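Local structure of CAMK/CAMK2 protein kinase (Salpingoeca rosetta, 5IG1) at residues Val49-Ser54 against Glu88-Leu93; Tyr113-Ala118 against Ile210-Tyr215. The protein is probably a calcium/calmodulin-dependent protein kinase that transfers phosphate from ATP to serine and threonine residues of proteins, represented here by its kinase domain. All coordinates share one frame; numbering follows the deposited sequence.

Interaction 1 of 2, residues Val49-Ser54 against Glu88-Leu93; sequences VIALKS and ESHFYL
Val49 sets CG1 against two rings of the neighbouring strand. CG1 stands 3.5 Å from His90 CD2 and 3.6 Å from Tyr92 CE1. It is anti to the backbone N (chi1 -170°), and this sets it between the two rings. CG2, the other branch, packs near Tyr92 CD1. The Val49 and Tyr92 side chains run side by side and point the same way. The His90 ring continues past Val49 to Ala51, whose CB is 3.8 Å from His90 NE2. Across the ring from CD2, His90 ND1 shares a hydrogen bond with Ser89 OG, which helps fix the turn of the imidazole. Phe10 stacks on the Tyr92 ring, and Phe11 meets it at a steep angle.

The opposite face of the sheet is aliphatic and aromatic. Ile50 and Phe91 touch through their CB atoms, and Ile50 CD1 is 4.3 Å from Leu93 CD1. Leu52 crosses Phe91 at about a right angle and brings CD2 to 3.6 Å from Phe91 CE2. Ile60, Ile63 and Ile67 of helix 57-72 cover this side.

The backbones are antiparallel neighbours in the sheet of the kinase N-lobe. Ile50 and Phe91 form the hydrogen-bonded pair. Ile50 N gives to Phe91 O at 2.9 Å, and Phe91 N gives to Ile50 O at 2.8 Å. Past the strand end, Leu52 N donates to Ser89 O at 2.7 Å, with an N-H...O angle of 170°. Asp87 OD1 accepts from the backbone N of both Ser89 and His90. Lys53 is predicted to bind ATP, but its side chain leads away from this contact. The chemistry implies that backbone bonds fix the strand register, while apolar side chains join the sheet to helix 57-72 on one face and to the N-terminal aromatic residues on the other.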
ATOM      1  N   VAL A  49      -5.525   9.675 -14.851  1.00 48.91           N
ATOM      2  CA  VAL A  49      -5.680   9.657 -16.300  1.00 43.40           C
ATOM      3  C   VAL A  49      -4.761   8.591 -16.874  1.00 47.27           C
ATOM      4  O   VAL A  49      -3.565   8.545 -16.553  1.00 54.98           O
ATOM      5  CB  VAL A  49      -5.365  11.035 -16.902  1.00 33.52           C
ATOM      6  CG1 VAL A  49      -5.759  11.070 -18.367  1.00 35.18           C
ATOM      7  CG2 VAL A  49      -6.078  12.132 -16.118  1.00 41.59           C
ATOM      8  N   ILE A  50      -5.318   7.732 -17.724  1.00 40.37           N
ATOM      9  CA  ILE A  50      -4.581   6.639 -18.348  1.00 49.88           C
ATOM     10  C   ILE A  50      -4.876   6.676 -19.841  1.00 56.43           C
ATOM     11  O   ILE A  50      -5.964   6.279 -20.268  1.00 60.84           O
ATOM     12  CB  ILE A  50      -4.960   5.272 -17.762  1.00 40.98           C
ATOM     13  CG1 ILE A  50      -4.954   5.321 -16.235  1.00 41.70           C
ATOM     14  CG2 ILE A  50      -4.002   4.212 -18.267  1.00 48.20           C
ATOM     15  CD1 ILE A  50      -5.498   4.075 -15.580  1.00 56.44           C
ATOM     16  N   ALA A  51      -3.915   7.136 -20.636  1.00 61.54           N
ATOM     17  CA  ALA A  51      -4.088   7.097 -22.081  1.00 44.85           C
ATOM     18  C   ALA A  51      -4.153   5.653 -22.564  1.00 50.04           C
ATOM     19  O   ALA A  51      -3.390   4.794 -22.108  1.00 70.14           O
ATOM     20  CB  ALA A  51      -2.953   7.842 -22.777  1.00 62.91           C
ATOM     21  N   LEU A  52      -5.080   5.385 -23.482  1.00 45.32           N
ATOM     22  CA  LEU A  52      -5.264   4.047 -24.032  1.00 51.30           C
ATOM     23  C   LEU A  52      -4.309   3.727 -25.172  1.00 57.34           C
ATOM     24  O   LEU A  52      -4.233   2.563 -25.579  1.00 72.10           O
ATOM     25  CB  LEU A  52      -6.701   3.876 -24.533  1.00 49.06           C
ATOM     26  CG  LEU A  52      -7.794   3.714 -23.479  1.00 59.79           C
ATOM     27  CD1 LEU A  52      -9.160   3.915 -24.096  1.00 48.91           C
ATOM     28  CD2 LEU A  52      -7.685   2.345 -22.830  1.00 66.56           C
ATOM     29  N   LYS A  53      -3.571   4.721 -25.669  1.00 54.84           N
ATOM     30  CA  LYS A  53      -2.847   4.649 -26.934  1.00 57.59           C
ATOM     31  C   LYS A  53      -2.037   3.369 -27.119  1.00 82.25           C
ATOM     32  O   LYS A  53      -2.413   2.504 -27.918  1.00 94.66           O
ATOM     33  CB  LYS A  53      -1.935   5.869 -27.072  1.00 52.48           C
ATOM     34  CG  LYS A  53      -1.191   5.928 -28.393  1.00 58.67           C
ATOM     35  CD  LYS A  53      -1.480   7.202 -29.144  1.00 59.87           C
ATOM     36  CE  LYS A  53      -0.671   7.255 -30.429  1.00 83.86           C
ATOM     37  NZ  LYS A  53      -0.895   6.044 -31.273  1.00 85.11           N
ATOM     38  N   SER A  54      -0.923   3.237 -26.405  1.00 67.22           N
ATOM     39  CA  SER A  54      -0.015   2.118 -26.612  1.00 78.08           C
ATOM     40  C   SER A  54      -0.400   0.883 -25.811  1.00 85.03           C
ATOM     41  O   SER A  54       0.376  -0.079 -25.766  1.00 89.61           O
ATOM     42  CB  SER A  54       1.414   2.533 -26.258  1.00 84.60           C
ATOM     43  OG  SER A  54       1.474   3.013 -24.926  1.00 88.38           O
ATOM     44  N   GLU A  88     -12.852   7.327 -25.788  1.00 76.32           N
ATOM     45  CA  GLU A  88     -12.208   6.697 -26.930  1.00 73.55           C
ATOM     46  C   GLU A  88     -10.689   6.791 -26.884  1.00 77.01           C
ATOM     47  O   GLU A  88     -10.030   6.361 -27.833  1.00101.79           O
ATOM     48  CB  GLU A  88     -12.729   7.324 -28.228  1.00 76.79           C
ATOM     49  CG  GLU A  88     -14.242   7.363 -28.319  1.00111.44           C
ATOM     50  CD  GLU A  88     -14.737   8.112 -29.543  1.00133.56           C
ATOM     51  OE1 GLU A  88     -15.950   8.042 -29.836  1.00136.73           O
ATOM     52  OE2 GLU A  88     -13.914   8.771 -30.211  1.00142.15           O
ATOM     53  N   SER A  89     -10.119   7.333 -25.808  1.00 67.53           N
ATOM     54  CA  SER A  89      -8.682   7.573 -25.781  1.00 71.91           C
ATOM     55  C   SER A  89      -8.104   7.486 -24.375  1.00 64.46           C
ATOM     56  O   SER A  89      -6.898   7.275 -24.209  1.00 62.23           O
ATOM     57  CB  SER A  89      -8.364   8.945 -26.382  1.00 66.85           C
ATOM     58  OG  SER A  89      -8.951   9.976 -25.608  1.00 70.51           O
ATOM     59  N   HIS A  90      -8.945   7.648 -23.356  1.00 60.60           N
ATOM     60  CA  HIS A  90      -8.456   7.709 -21.990  1.00 53.26           C
ATOM     61  C   HIS A  90      -9.377   6.961 -21.040  1.00 52.34           C
ATOM     62  O   HIS A  90     -10.579   6.816 -21.281  1.00 43.35           O
ATOM     63  CB  HIS A  90      -8.314   9.154 -21.493  1.00 52.04           C
ATOM     64  CG  HIS A  90      -7.183   9.906 -22.117  1.00 51.84           C
ATOM     65  ND1 HIS A  90      -7.307  10.579 -23.313  1.00 55.51           N
ATOM     66  CD2 HIS A  90      -5.908  10.105 -21.702  1.00 65.93           C
ATOM     67  CE1 HIS A  90      -6.155  11.154 -23.613  1.00 77.08           C
ATOM     68  NE2 HIS A  90      -5.290  10.883 -22.651  1.00 84.37           N
ATOM     69  N   PHE A  91      -8.771   6.466 -19.967  1.00 51.32           N
ATOM     70  CA  PHE A  91      -9.438   6.120 -18.725  1.00 46.92           C
ATOM     71  C   PHE A  91      -9.298   7.293 -17.768  1.00 54.42           C
ATOM     72  O   PHE A  91      -8.232   7.914 -17.690  1.00 61.70           O
ATOM     73  CB  PHE A  91      -8.813   4.882 -18.081  1.00 68.42           C
ATOM     74  CG  PHE A  91      -9.388   3.584 -18.549  1.00 67.88           C
ATOM     75  CD1 PHE A  91     -10.694   3.244 -18.249  1.00 60.59           C
ATOM     76  CD2 PHE A  91      -8.606   2.683 -19.253  1.00 70.46           C
ATOM     77  CE1 PHE A  91     -11.220   2.042 -18.666  1.00 68.26           C
ATOM     78  CE2 PHE A  91      -9.126   1.475 -19.670  1.00 60.69           C
ATOM     79  CZ  PHE A  91     -10.434   1.155 -19.377  1.00 65.07           C
ATOM     80  N   TYR A  92     -10.370   7.590 -17.038  1.00 52.95           N
ATOM     81  CA  TYR A  92     -10.331   8.571 -15.958  1.00 47.52           C
ATOM     82  C   TYR A  92     -10.862   7.901 -14.704  1.00 45.89           C
ATOM     83  O   TYR A  92     -12.052   7.575 -14.629  1.00 47.99           O
ATOM     84  CB  TYR A  92     -11.143   9.816 -16.298  1.00 41.82           C
ATOM     85  CG  TYR A  92     -10.692  10.497 -17.562  1.00 54.09           C
ATOM     86  CD1 TYR A  92      -9.657  11.431 -17.543  1.00 56.10           C
ATOM     87  CD2 TYR A  92     -11.295  10.204 -18.779  1.00 43.05           C
ATOM     88  CE1 TYR A  92      -9.242  12.055 -18.707  1.00 58.66           C
ATOM     89  CE2 TYR A  92     -10.894  10.828 -19.941  1.00 45.46           C
ATOM     90  CZ  TYR A  92      -9.869  11.750 -19.903  1.00 58.06           C
ATOM     91  OH  TYR A  92      -9.471  12.356 -21.069  1.00 59.92           O
ATOM     92  N   LEU A  93      -9.986   7.682 -13.731  1.00 39.73           N
ATOM     93  CA  LEU A  93     -10.360   7.046 -12.472  1.00 37.44           C
ATOM     94  C   LEU A  93     -10.386   8.130 -11.399  1.00 41.72           C
ATOM     95  O   LEU A  93      -9.349   8.488 -10.839  1.00 49.63           O
ATOM     96  CB  LEU A  93      -9.392   5.919 -12.120  1.00 47.94           C
ATOM     97  CG  LEU A  93      -9.132   4.850 -13.186  1.00 44.27           C
ATOM     98  CD1 LEU A  93      -8.519   3.614 -12.558  1.00 54.64           C
ATOM     99  CD2 LEU A  93     -10.397   4.489 -13.921  1.00 42.71           C
TER

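Interaction 2 of 2, residues Tyr113-Ala118 against Ile210-Tyr215; sequences YNEKDA and ILLVGY
Tyr113 makes the polar link, donating a hydrogen bond from OH to the backbone O of Leu211. The acceptor lies at the ring edge, in the plane of the ring. The modelled length from Tyr113 OH to Leu211 O, 2.4 Å, is very short, and its exact value is doubtful. Tyr113 CG is anti to the backbone N (chi1 175°), which starts the ring toward helix 198-213. A phenylalanine in place of Tyr113 would keep the ring but lose the hydroxyl, and would probably leave the Leu211 carbonyl without this donor.

The apolar contacts centre on Ala118. Its CB is 4.0 Å from Leu211 CB and 3.9 Å from Leu212 CD2. The same Leu212 CD2 lies 4.1 Å from Glu115 CG, where the two side chains cross obliquely. The carboxylate of Glu115 is engaged elsewhere: OE1 accepts from Trp275 NE1 and Gly283 N and is hydrogen-bonded to Thr246 OG1.

One capping bond orders the start of helix 115-134. Asn114 is its N-cap, and Asn114 OD1 accepts from Asp117 N at 3.3 Å, with the donor above the carbonyl plane.

The contact is buried in the helical C-lobe. It joins the first turn of helix 115-134 to the last turn of helix 198-213. Ile107 of helix 103-107 touches both Tyr113 and Leu211. Helix 247-256 packs on Glu115 and Leu212, and Leu291 of helix 288-302 lies on Tyr113.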
ATOM      1  N   TYR A 113       8.216  10.072  16.994  1.00 46.40           N
ATOM      2  CA  TYR A 113       7.725   8.879  16.321  1.00 42.55           C
ATOM      3  C   TYR A 113       8.139   7.686  17.165  1.00 48.94           C
ATOM      4  O   TYR A 113       9.324   7.526  17.475  1.00 55.45           O
ATOM      5  CB  TYR A 113       8.282   8.773  14.899  1.00 35.22           C
ATOM      6  CG  TYR A 113       7.913   7.500  14.183  1.00 34.49           C
ATOM      7  CD1 TYR A 113       6.630   7.301  13.701  1.00 31.37           C
ATOM      8  CD2 TYR A 113       8.850   6.502  13.981  1.00 38.29           C
ATOM      9  CE1 TYR A 113       6.286   6.136  13.044  1.00 48.46           C
ATOM     10  CE2 TYR A 113       8.521   5.338  13.325  1.00 43.02           C
ATOM     11  CZ  TYR A 113       7.234   5.152  12.861  1.00 43.55           C
ATOM     12  OH  TYR A 113       6.892   3.987  12.205  1.00 49.49           O
ATOM     13  N   ASN A 114       7.165   6.869  17.553  1.00 33.85           N
ATOM     14  CA  ASN A 114       7.414   5.740  18.427  1.00 39.62           C
ATOM     15  C   ASN A 114       6.592   4.557  17.938  1.00 46.62           C
ATOM     16  O   ASN A 114       5.848   4.650  16.956  1.00 49.61           O
ATOM     17  CB  ASN A 114       7.094   6.093  19.883  1.00 57.06           C
ATOM     18  CG  ASN A 114       5.655   6.524  20.081  1.00 60.18           C
ATOM     19  OD1 ASN A 114       4.951   6.854  19.128  1.00 64.86           O
ATOM     20  ND2 ASN A 114       5.215   6.535  21.335  1.00 55.51           N
ATOM     21  N   GLU A 115       6.724   3.431  18.643  1.00 45.57           N
ATOM     22  CA  GLU A 115       6.011   2.227  18.239  1.00 43.00           C
ATOM     23  C   GLU A 115       4.509   2.438  18.252  1.00 50.47           C
ATOM     24  O   GLU A 115       3.793   1.776  17.499  1.00 66.34           O
ATOM     25  CB  GLU A 115       6.356   1.053  19.152  1.00 44.24           C
ATOM     26  CG  GLU A 115       7.733   0.468  18.990  1.00 36.51           C
ATOM     27  CD  GLU A 115       7.893  -0.774  19.833  1.00 50.25           C
ATOM     28  OE1 GLU A 115       6.852  -1.379  20.169  1.00 45.04           O
ATOM     29  OE2 GLU A 115       9.041  -1.137  20.171  1.00 58.39           O
ATOM     30  N   LYS A 116       4.009   3.318  19.123  1.00 55.44           N
ATOM     31  CA  LYS A 116       2.572   3.563  19.173  1.00 45.03           C
ATOM     32  C   LYS A 116       2.077   4.187  17.875  1.00 41.55           C
ATOM     33  O   LYS A 116       1.030   3.790  17.351  1.00 56.14           O
ATOM     34  CB  LYS A 116       2.232   4.447  20.374  1.00 45.22           C
ATOM     35  CG  LYS A 116       2.561   3.815  21.718  1.00 34.98           C
ATOM     36  CD  LYS A 116       2.169   4.720  22.863  1.00 36.62           C
ATOM     37  CE  LYS A 116       2.678   4.189  24.194  1.00 37.06           C
ATOM     38  NZ  LYS A 116       2.098   2.862  24.519  1.00 49.67           N
ATOM     39  N   ASP A 117       2.821   5.158  17.337  1.00 34.87           N
ATOM     40  CA  ASP A 117       2.481   5.704  16.027  1.00 45.25           C
ATOM     41  C   ASP A 117       2.524   4.620  14.959  1.00 46.82           C
ATOM     42  O   ASP A 117       1.609   4.501  14.135  1.00 60.21           O
ATOM     43  CB  ASP A 117       3.428   6.848  15.671  1.00 48.63           C
ATOM     44  CG  ASP A 117       3.354   7.992  16.657  1.00 66.05           C
ATOM     45  OD1 ASP A 117       2.484   7.941  17.551  1.00 78.64           O
ATOM     46  OD2 ASP A 117       4.152   8.947  16.532  1.00 75.68           O
ATOM     47  N   ALA A 118       3.587   3.809  14.965  1.00 38.33           N
ATOM     48  CA  ALA A 118       3.700   2.735  13.986  1.00 43.45           C
ATOM     49  C   ALA A 118       2.549   1.747  14.115  1.00 46.92           C
ATOM     50  O   ALA A 118       2.112   1.155  13.120  1.00 54.19           O
ATOM     51  CB  ALA A 118       5.044   2.023  14.144  1.00 35.55           C
ATOM     52  N   ILE A 210      10.036  -1.921   8.647  1.00 41.11           N
ATOM     53  CA  ILE A 210      10.559  -0.609   8.275  1.00 51.80           C
ATOM     54  C   ILE A 210      10.063   0.445   9.256  1.00 49.46           C
ATOM     55  O   ILE A 210      10.852   1.202   9.837  1.00 44.27           O
ATOM     56  CB  ILE A 210      10.173  -0.268   6.826  1.00 30.32           C
ATOM     57  CG1 ILE A 210      10.589  -1.412   5.903  1.00 35.32           C
ATOM     58  CG2 ILE A 210      10.859   1.009   6.396  1.00 44.25           C
ATOM     59  CD1 ILE A 210      10.022  -1.305   4.503  1.00 45.19           C
ATOM     60  N   LEU A 211       8.749   0.455   9.503  1.00 46.16           N
ATOM     61  CA  LEU A 211       8.136   1.405  10.421  1.00 34.53           C
ATOM     62  C   LEU A 211       8.846   1.455  11.762  1.00 34.78           C
ATOM     63  O   LEU A 211       8.810   2.491  12.430  1.00 43.11           O
ATOM     64  CB  LEU A 211       6.657   1.048  10.635  1.00 38.33           C
ATOM     65  CG  LEU A 211       5.665   1.385   9.517  1.00 33.53           C
ATOM     66  CD1 LEU A 211       4.236   1.006   9.901  1.00 40.50           C
ATOM     67  CD2 LEU A 211       5.743   2.863   9.202  1.00 41.01           C
ATOM     68  N   LEU A 212       9.508   0.371  12.168  1.00 40.99           N
ATOM     69  CA  LEU A 212      10.171   0.364  13.462  1.00 28.75           C
ATOM     70  C   LEU A 212      11.622   0.821  13.389  1.00 31.01           C
ATOM     71  O   LEU A 212      12.080   1.506  14.313  1.00 57.06           O
ATOM     72  CB  LEU A 212      10.103  -1.036  14.073  1.00 29.84           C
ATOM     73  CG  LEU A 212       8.671  -1.526  14.297  1.00 35.80           C
ATOM     74  CD1 LEU A 212       8.635  -2.833  15.058  1.00 31.71           C
ATOM     75  CD2 LEU A 212       7.868  -0.455  15.018  1.00 34.81           C
ATOM     76  N   VAL A 213      12.349   0.491  12.321  1.00 35.07           N
ATOM     77  CA  VAL A 213      13.789   0.745  12.290  1.00 38.83           C
ATOM     78  C   VAL A 213      14.245   1.542  11.084  1.00 39.71           C
ATOM     79  O   VAL A 213      15.388   2.038  11.094  1.00 57.47           O
ATOM     80  CB  VAL A 213      14.608  -0.570  12.385  1.00 41.98           C
ATOM     81  CG1 VAL A 213      14.478  -1.209  13.778  1.00 43.51           C
ATOM     82  CG2 VAL A 213      14.200  -1.553  11.282  1.00 51.28           C
ATOM     83  N   GLY A 214      13.464   1.677  10.012  1.00 36.57           N
ATOM     84  CA  GLY A 214      13.857   2.532   8.921  1.00 44.15           C
ATOM     85  C   GLY A 214      14.576   1.854   7.783  1.00 42.38           C
ATOM     86  O   GLY A 214      14.978   2.544   6.843  1.00 46.74           O
ATOM     87  N   TYR A 215      14.751   0.536   7.828  1.00 43.52           N
ATOM     88  CA  TYR A 215      15.392  -0.209   6.754  1.00 42.30           C
ATOM     89  C   TYR A 215      14.645  -1.521   6.575  1.00 50.29           C
ATOM     90  O   TYR A 215      14.018  -2.005   7.524  1.00 58.31           O
ATOM     91  CB  TYR A 215      16.876  -0.480   7.044  1.00 37.85           C
ATOM     92  CG  TYR A 215      17.140  -1.218   8.332  1.00 40.80           C
ATOM     93  CD1 TYR A 215      17.161  -2.604   8.367  1.00 39.51           C
ATOM     94  CD2 TYR A 215      17.407  -0.531   9.506  1.00 38.71           C
ATOM     95  CE1 TYR A 215      17.418  -3.286   9.537  1.00 50.90           C
ATOM     96  CE2 TYR A 215      17.666  -1.210  10.684  1.00 52.66           C
ATOM     97  CZ  TYR A 215      17.670  -2.585  10.691  1.00 57.96           C
ATOM     98  OH  TYR A 215      17.927  -3.257  11.858  1.00 80.06           O
TER

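The two contacts lie in different lobes of one kinase domain, on opposite sides of the chain's centre. Their centres are 38 Å apart and they share no strand or helix. Interaction 1 is partly buried and has exposed residues at the strand end and in the loops beyond it. Interaction 2 is smaller, and every residue that touches across it is buried. Paired strands give interaction 1 its regular backbone bonding, with side chains on both sheet faces. Interaction 2 joins two helix ends through side chains, with one hydroxyl reaching a main-chain carbonyl. Interaction 1 includes the predicted ATP-binding residue Lys53, whereas interaction 2 is far from it.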